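Local coordinates for DUF574 domain-containing protein (Thermobifida fusca, PDB 2QE6) that binds S-adenosylmethionine in a Rossmann-like fold and is probably a methyltransferase, at residues A131-D136 and E141-H146; T22-Y27 and P114-H119; E96-Q99 and D104-V107. The protein carries 1 engineered substitution. All coordinates share one frame; numbering follows the deposited sequence.

Contact 1. Residues A131-D136 and E141-H146; sequences AVFTAD and EYILNH. With SAM (S-adenosylmethionine), chain F.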
# COMPACT_ATOMS: atom_id res chain seq x y z
N ALA A 131 10.06 -6.72 10.45
CA ALA A 131 10.64 -7.74 9.59
C ALA A 131 10.18 -7.45 8.16
O ALA A 131 9.20 -6.74 7.97
CB ALA A 131 10.18 -9.13 10.02
N VAL A 132 10.94 -7.95 7.18
CA VAL A 132 10.64 -7.77 5.76
C VAL A 132 10.89 -9.07 5.01
O VAL A 132 11.81 -9.79 5.31
CB VAL A 132 11.46 -6.60 5.13
CG1 VAL A 132 12.95 -6.85 5.20
CG2 VAL A 132 11.01 -6.32 3.67
N PHE A 133 10.05 -9.40 4.04
CA PHE A 133 10.37 -10.51 3.16
C PHE A 133 9.74 -10.39 1.79
O PHE A 133 8.81 -9.60 1.56
CB PHE A 133 10.08 -11.87 3.83
CG PHE A 133 8.62 -12.18 4.06
CD1 PHE A 133 7.97 -11.78 5.23
CD2 PHE A 133 7.91 -12.94 3.13
CE1 PHE A 133 6.62 -12.10 5.45
CE2 PHE A 133 6.57 -13.29 3.35
CZ PHE A 133 5.92 -12.86 4.51
N THR A 134 10.30 -11.15 0.85
CA THR A 134 9.83 -11.15 -0.54
C THR A 134 8.76 -12.23 -0.71
O THR A 134 8.93 -13.35 -0.28
CB THR A 134 11.02 -11.36 -1.51
OG1 THR A 134 12.04 -10.39 -1.21
CG2 THR A 134 10.60 -11.23 -2.96
N ALA A 135 7.61 -11.87 -1.28
CA ALA A 135 6.61 -12.86 -1.55
C ALA A 135 5.58 -12.22 -2.45
O ALA A 135 5.53 -10.99 -2.62
CB ALA A 135 5.97 -13.35 -0.26
N ASP A 136 4.74 -13.06 -3.02
CA ASP A 136 3.63 -12.60 -3.85
C ASP A 136 2.33 -12.62 -3.07
O ASP A 136 1.82 -13.68 -2.69
CB ASP A 136 3.53 -13.52 -5.05
CG ASP A 136 2.52 -13.06 -6.05
OD1 ASP A 136 1.64 -12.26 -5.72
OD2 ASP A 136 2.63 -13.50 -7.19
N GLU A 141 -1.86 -17.94 1.48
CA GLU A 141 -1.46 -19.14 2.20
C GLU A 141 0.03 -19.10 2.49
O GLU A 141 0.44 -19.35 3.61
CB GLU A 141 -1.81 -20.41 1.43
N TYR A 142 0.84 -18.78 1.49
CA TYR A 142 2.28 -18.70 1.71
C TYR A 142 2.61 -17.54 2.69
O TYR A 142 3.37 -17.71 3.64
CB TYR A 142 3.03 -18.54 0.36
CG TYR A 142 4.52 -18.37 0.53
CD1 TYR A 142 5.36 -19.47 0.69
CD2 TYR A 142 5.09 -17.11 0.57
CE1 TYR A 142 6.71 -19.31 0.87
CE2 TYR A 142 6.43 -16.94 0.74
CZ TYR A 142 7.25 -18.03 0.89
OH TYR A 142 8.61 -17.81 1.08
N ILE A 143 2.03 -16.36 2.49
CA ILE A 143 2.38 -15.21 3.33
C ILE A 143 1.96 -15.44 4.79
O ILE A 143 2.74 -15.23 5.72
CB ILE A 143 1.80 -13.90 2.77
CG1 ILE A 143 2.60 -13.46 1.53
CG2 ILE A 143 1.83 -12.77 3.80
CD1 ILE A 143 1.86 -12.46 0.68
N LEU A 144 0.73 -15.90 4.99
CA LEU A 144 0.19 -16.03 6.34
C LEU A 144 0.87 -17.13 7.15
O LEU A 144 0.74 -17.17 8.38
CB LEU A 144 -1.32 -16.23 6.30
CG LEU A 144 -2.14 -15.05 5.76
CD1 LEU A 144 -3.55 -15.51 5.44
CD2 LEU A 144 -2.13 -13.88 6.76
N ASN A 145 1.61 -18.01 6.48
CA ASN A 145 2.32 -19.09 7.15
C ASN A 145 3.84 -18.91 7.20
O ASN A 145 4.55 -19.74 7.75
CB ASN A 145 1.90 -20.41 6.52
CG ASN A 145 0.44 -20.73 6.82
OD1 ASN A 145 0.09 -21.02 7.96
ND2 ASN A 145 -0.42 -20.61 5.83
N HIS A 146 4.32 -17.78 6.68
CA HIS A 146 5.74 -17.46 6.65
C HIS A 146 6.28 -17.31 8.09
O HIS A 146 5.58 -16.77 8.96
CB HIS A 146 5.94 -16.18 5.81
CG HIS A 146 7.36 -15.92 5.41
ND1 HIS A 146 8.30 -15.42 6.29
CD2 HIS A 146 8.01 -16.14 4.25
CE1 HIS A 146 9.46 -15.33 5.68
NE2 HIS A 146 9.32 -15.75 4.44
N SAM F . 2.22 0.19 -0.33
CA SAM F . 3.16 1.30 -0.76
C SAM F . 2.42 2.62 -0.73
O SAM F . 3.03 3.67 -0.56
OXT SAM F . 1.19 2.65 -0.92
CB SAM F . 3.76 1.17 -2.17
CG SAM F . 2.77 1.22 -3.34
SD SAM F . 3.46 0.86 -4.99
CE SAM F . 5.17 0.61 -4.44
C5' SAM F . 2.95 -0.87 -5.04
C4' SAM F . 3.80 -1.97 -4.40
O4' SAM F . 3.06 -3.19 -4.38
C3' SAM F . 5.10 -2.28 -5.15
O3' SAM F . 6.22 -2.25 -4.28
C2' SAM F . 4.92 -3.66 -5.77
O2' SAM F . 6.13 -4.38 -6.00
C1' SAM F . 3.94 -4.26 -4.77
N9 SAM F . 3.18 -5.35 -5.39
C8 SAM F . 2.30 -5.31 -6.47
N7 SAM F . 1.83 -6.57 -6.69
C5 SAM F . 2.40 -7.39 -5.75
C6 SAM F . 2.24 -8.76 -5.50
N6 SAM F . 1.43 -9.50 -6.30
N1 SAM F . 2.96 -9.30 -4.45
C2 SAM F . 3.81 -8.53 -3.64
N3 SAM F . 3.97 -7.17 -3.89
C4 SAM F . 3.25 -6.63 -4.93

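Contact 2. Residues T22-Y27 and P114-H119; sequences TIARVY and PMVLTH. Engineered in segment 22-27: V26 (natural residue Ala). With SAM (S-adenosylmethionine), chain F.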
# COMPACT_ATOMS: atom_id res chain seq x y z
N THR A 22 10.04 -1.94 -12.62
CA THR A 22 9.18 -2.65 -11.65
C THR A 22 8.24 -1.65 -10.98
O THR A 22 8.53 -0.44 -10.92
CB THR A 22 9.97 -3.36 -10.57
OG1 THR A 22 10.35 -2.42 -9.57
CG2 THR A 22 11.26 -4.04 -11.12
N ILE A 23 7.16 -2.16 -10.41
CA ILE A 23 6.17 -1.32 -9.70
C ILE A 23 6.80 -0.56 -8.56
O ILE A 23 6.64 0.66 -8.47
CB ILE A 23 4.94 -2.14 -9.19
CG1 ILE A 23 4.15 -2.74 -10.39
CG2 ILE A 23 4.03 -1.19 -8.41
CD1 ILE A 23 3.17 -3.98 -10.05
N ALA A 24 7.54 -1.26 -7.72
CA ALA A 24 8.15 -0.59 -6.57
C ALA A 24 9.07 0.55 -6.98
O ALA A 24 9.02 1.62 -6.38
CB ALA A 24 8.93 -1.60 -5.69
N ARG A 25 9.91 0.31 -7.99
CA ARG A 25 10.90 1.27 -8.44
C ARG A 25 10.32 2.46 -9.15
O ARG A 25 10.78 3.59 -8.97
CB ARG A 25 11.94 0.60 -9.31
CG ARG A 25 12.74 -0.42 -8.55
CD ARG A 25 13.48 -1.36 -9.50
NE ARG A 25 13.69 -2.68 -8.90
CZ ARG A 25 14.28 -3.69 -9.52
NH1 ARG A 25 14.71 -3.57 -10.77
NH2 ARG A 25 14.45 -4.84 -8.87
N VAL A 26 9.29 2.25 -9.96
CA VAL A 26 8.62 3.36 -10.56
C VAL A 26 7.91 4.30 -9.55
O VAL A 26 8.01 5.55 -9.62
CB VAL A 26 7.64 2.85 -11.60
CG1 VAL A 26 6.86 4.03 -12.14
CG2 VAL A 26 8.43 2.12 -12.76
N TYR A 27 7.25 3.71 -8.57
CA TYR A 27 6.60 4.47 -7.49
C TYR A 27 7.67 5.20 -6.71
O TYR A 27 7.52 6.36 -6.40
CB TYR A 27 5.83 3.50 -6.63
CG TYR A 27 5.02 4.10 -5.55
CD1 TYR A 27 3.80 4.68 -5.80
CD2 TYR A 27 5.45 4.04 -4.24
CE1 TYR A 27 3.01 5.24 -4.75
CE2 TYR A 27 4.68 4.59 -3.19
CZ TYR A 27 3.46 5.18 -3.46
OH TYR A 27 2.68 5.71 -2.45
N PRO A 114 12.59 -7.87 -5.08
CA PRO A 114 13.72 -8.18 -4.22
C PRO A 114 14.51 -6.98 -3.73
O PRO A 114 15.21 -7.09 -2.73
CB PRO A 114 14.60 -9.06 -5.09
CG PRO A 114 14.05 -9.04 -6.43
CD PRO A 114 12.67 -8.56 -6.38
N MSE A 115 14.47 -5.85 -4.44
CA MSE A 115 15.13 -4.66 -3.96
C MSE A 115 14.60 -4.18 -2.59
O MSE A 115 15.35 -3.59 -1.83
CB MSE A 115 15.08 -3.50 -4.96
CG MSE A 115 16.15 -2.43 -4.63
SE MSE A 115 16.01 -0.97 -5.86
CE MSE A 115 16.83 -1.91 -7.36
N VAL A 116 13.33 -4.44 -2.30
CA VAL A 116 12.71 -4.05 -1.02
C VAL A 116 13.38 -4.82 0.12
O VAL A 116 13.87 -4.24 1.12
CB VAL A 116 11.15 -4.28 -1.05
CG1 VAL A 116 10.49 -4.02 0.31
CG2 VAL A 116 10.49 -3.41 -2.10
N LEU A 117 13.51 -6.13 -0.07
CA LEU A 117 14.26 -6.94 0.91
C LEU A 117 15.72 -6.52 0.99
O LEU A 117 16.28 -6.43 2.09
CB LEU A 117 14.18 -8.43 0.58
CG LEU A 117 14.93 -9.42 1.48
CD1 LEU A 117 14.69 -9.16 3.00
CD2 LEU A 117 14.60 -10.87 1.08
N THR A 118 16.35 -6.27 -0.15
CA THR A 118 17.75 -5.92 -0.13
C THR A 118 18.03 -4.61 0.61
O THR A 118 19.00 -4.52 1.35
CB THR A 118 18.36 -5.90 -1.54
OG1 THR A 118 18.03 -7.13 -2.18
CG2 THR A 118 19.88 -5.76 -1.47
N HIS A 119 17.20 -3.60 0.39
CA HIS A 119 17.40 -2.31 1.05
C HIS A 119 17.05 -2.43 2.53
O HIS A 119 17.80 -1.95 3.42
CB HIS A 119 16.52 -1.22 0.37
CG HIS A 119 16.97 0.18 0.68
ND1 HIS A 119 16.71 1.24 -0.16
CD2 HIS A 119 17.71 0.68 1.70
CE1 HIS A 119 17.23 2.34 0.36
NE2 HIS A 119 17.85 2.02 1.48
N SAM F . 2.22 0.19 -0.33
CA SAM F . 3.16 1.30 -0.76
C SAM F . 2.42 2.62 -0.73
O SAM F . 3.03 3.67 -0.56
OXT SAM F . 1.19 2.65 -0.92
CB SAM F . 3.76 1.17 -2.17
CG SAM F . 2.77 1.22 -3.34
SD SAM F . 3.46 0.86 -4.99
CE SAM F . 5.17 0.61 -4.44
C5' SAM F . 2.95 -0.87 -5.04
C4' SAM F . 3.80 -1.97 -4.40
O4' SAM F . 3.06 -3.19 -4.38
C3' SAM F . 5.10 -2.28 -5.15
O3' SAM F . 6.22 -2.25 -4.28
C2' SAM F . 4.92 -3.66 -5.77
O2' SAM F . 6.13 -4.38 -6.00
C1' SAM F . 3.94 -4.26 -4.77
N9 SAM F . 3.18 -5.35 -5.39
C8 SAM F . 2.30 -5.31 -6.47
N7 SAM F . 1.83 -6.57 -6.69
C5 SAM F . 2.40 -7.39 -5.75
C6 SAM F . 2.24 -8.76 -5.50
N6 SAM F . 1.43 -9.50 -6.30
N1 SAM F . 2.96 -9.30 -4.45
C2 SAM F . 3.81 -8.53 -3.64
N3 SAM F . 3.97 -7.17 -3.89
C4 SAM F . 3.25 -6.63 -4.93

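Contact 3. Residues E96-Q99 and D104-V107; sequences EVAQ and DARV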
# COMPACT_ATOMS: atom_id res chain seq x y z
N GLU A 96 7.78 3.18 11.42
CA GLU A 96 8.20 4.45 12.01
C GLU A 96 6.98 5.21 12.51
O GLU A 96 6.95 5.69 13.62
CB GLU A 96 8.98 5.26 10.96
CG GLU A 96 10.37 4.64 10.64
CD GLU A 96 10.96 5.08 9.29
OE1 GLU A 96 10.31 5.86 8.54
OE2 GLU A 96 12.08 4.63 8.97
N VAL A 97 5.95 5.31 11.68
CA VAL A 97 4.69 5.88 12.14
C VAL A 97 4.12 5.09 13.32
O VAL A 97 3.79 5.67 14.35
CB VAL A 97 3.66 5.90 10.99
CG1 VAL A 97 2.46 6.70 11.41
CG2 VAL A 97 4.31 6.52 9.77
N ALA A 98 4.04 3.76 13.18
CA ALA A 98 3.44 2.91 14.22
C ALA A 98 4.19 3.07 15.53
O ALA A 98 3.58 3.23 16.59
CB ALA A 98 3.41 1.44 13.79
N GLN A 99 5.52 3.04 15.46
CA GLN A 99 6.31 3.13 16.70
C GLN A 99 6.30 4.51 17.34
O GLN A 99 6.52 4.63 18.55
CB GLN A 99 7.75 2.67 16.46
CG GLN A 99 7.89 1.18 16.03
CD GLN A 99 9.32 0.78 15.90
OE1 GLN A 99 10.19 1.39 16.53
NE2 GLN A 99 9.60 -0.24 15.12
N ASP A 104 5.59 -0.44 21.14
CA ASP A 104 5.54 -1.91 21.02
C ASP A 104 5.04 -2.47 19.69
O ASP A 104 4.99 -3.69 19.53
CB ASP A 104 4.60 -2.48 22.07
CG ASP A 104 5.01 -2.12 23.46
OD1 ASP A 104 6.24 -1.92 23.66
OD2 ASP A 104 4.10 -2.04 24.32
N ALA A 105 4.65 -1.60 18.77
CA ALA A 105 4.01 -2.03 17.54
C ALA A 105 4.97 -2.92 16.75
O ALA A 105 6.20 -2.71 16.78
CB ALA A 105 3.61 -0.81 16.70
N ARG A 106 4.39 -3.90 16.03
CA ARG A 106 5.16 -4.87 15.24
C ARG A 106 4.67 -4.85 13.81
O ARG A 106 3.45 -4.85 13.59
CB ARG A 106 5.02 -6.27 15.83
CG ARG A 106 5.64 -6.37 17.24
CD ARG A 106 5.74 -7.81 17.71
NE ARG A 106 4.43 -8.46 17.63
CZ ARG A 106 3.44 -8.34 18.53
NH1 ARG A 106 3.58 -7.59 19.62
NH2 ARG A 106 2.30 -8.98 18.32
N VAL A 107 5.60 -4.75 12.87
CA VAL A 107 5.24 -4.62 11.45
C VAL A 107 6.04 -5.63 10.64
O VAL A 107 7.27 -5.79 10.84
CB VAL A 107 5.51 -3.17 10.89
CG1 VAL A 107 5.09 -3.06 9.43
CG2 VAL A 107 4.73 -2.12 11.72
O HOH W 1 7.63 -1.81 14.31

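Contact 1. Residues A131-D136 and E141-H146
The rings of F133 and H146 lie face to face, their planes 12° from parallel and their centroids 3.5 Å apart. F133 comes from the strand and H146 from segment 141-146, and the two side chains approach from opposite directions; CE2 of F133 is 3.3 Å from CD2 of H146. H146 is an N-cap: its ND1 accepts from D148 N at the start of helix 147-152, a bond that probably fixes the rotation of the imidazole in the stack.

Apolar contacts continue along the chain. The methyl CB of A135 meets CE2 of Y142, at the edge of the phenol ring, at 3.8 Å and CG1 of I143 at the same distance. Separately, CD1 of I143 makes van der Waals contact with the backbone carbonyl of D136, 3.6 Å from O of D136. In this Rossmann-like fold, strand 130-134 lies at one edge of the sheet, beside strand 106-111, and the following loop and helix 140-145 turn back from it, the short axes running at 154°.

At the cofactor, N6 of the SAM adenine donates to OD1 of D136 at 2.8 Å, while D136 OD2 forms a salt bridge with R138.

Contact 2. Residues T22-Y27 and P114-H119
CE of selenomethionine M115 lies over one face of the R25 guanidinium, 3.6 Å from NE of R25, the two side chains crossing at about a right angle. CG2 of T22 covers the opposite face, 3.3 Å above the plane, so the flat group is sandwiched between two methyls. R25 is extended from CG to NE, whereas M115 bends at its last torsion (chi3 -75°), which turns CE onto the guanidinium. A second, looser apolar contact joins CB of A24 to CG2 of V116 at 4.3 Å.

Polar bonds gather round D113. T22 is the N-cap of helix 23-30, its OG1 accepting from R25 N at 3.2 Å, and D113 binds this hydroxyl, R25 NH2 through a salt bridge, and M115 N. That one carboxylate thereby ties the N-terminal helix to helix 114-124, which follows strand 106-111 in the Rossmann-like methyltransferase fold.

On the ligand side, helix 23-30 lies against SAM. The sulfonium SD sits over one face of the Y27 ring, 3.6 Å from CG of Y27, where the positive charge probably interacts favourably with the pi cloud. The phenol OH gives a weak hydrogen bond to the carboxylate O of SAM and also pairs with N61. An alanine in place of Y27 is likely to leave the sulfonium without its aromatic face and N61 without its hydroxyl partner. CB of A24 touches O3' of SAM at 3.1 Å, and CG2 of I23 packs on C5' of SAM.

Contact 3. Residues E96-Q99 and D104-V107
Within the beta-alpha-beta unit formed by strand 80-84, helix 94-101 and strand 106-111, this contact lies where the helix gives way to the second strand. Residues 96-99 sit on the helix, and 104-107 cover the end of the turn and the first strand residues. CB of A98 and CB of A105 meet at 3.7 Å, each directed at the other segment. The closest CA pair across the segments is Q99 and A105, 5.7 Å apart; the backbones come near where A98 and A105 present only methyls. Two residues further along, CG2 of V107 approaches the same methyl, CB of A98, at 4.3 Å, so the A98 methyl is met by A105 of the loop and V107 of the strand.

This is the crossover packing of a Rossmann-like sheet, with the helix laid on the strands it connects. F81 of strand 80-84 touches both A98 and V107, and V69 of helix 54-75 also packs on A98, which places the methyl in a buried layer between helices and sheet. V107 extends that layer to T94 and H95 of the helix.

The polar link is indirect. One water accepts from NE2 of Q99 at 2.6 Å and donates to the carbonyl O of A105 at 3.0 Å, joining helix to turn beside the alanine pair. The extended chain of Q99 (chi2 -176°) carries the amide to this water, and D127 OD2 is a second acceptor for NE2. CG of Q99 lies 4.3 Å from O of A105.

How the contacts relate
Contacts 1 and 3 share one sheet: strands 130-134 and 106-111 are neighbours in it, and A131 N lies 3.0 Å from V107 O, a probable hydrogen bond, although the contact centres are 19 Å apart. Contact 2 meets contact 1 through helix 114-124, which precedes strand 130-134; L117 CB is 3.4 Å from T134 OG1. Both contacts also reach SAM, contact 1 at the adenine and contact 2 at the ribose, sulfonium and carboxylate. Contact 3 is nested in the chain between the segments of contact 2 but stays about 10 Å from it at nearest atoms, and the V107 side chain is about 11 Å from SAM.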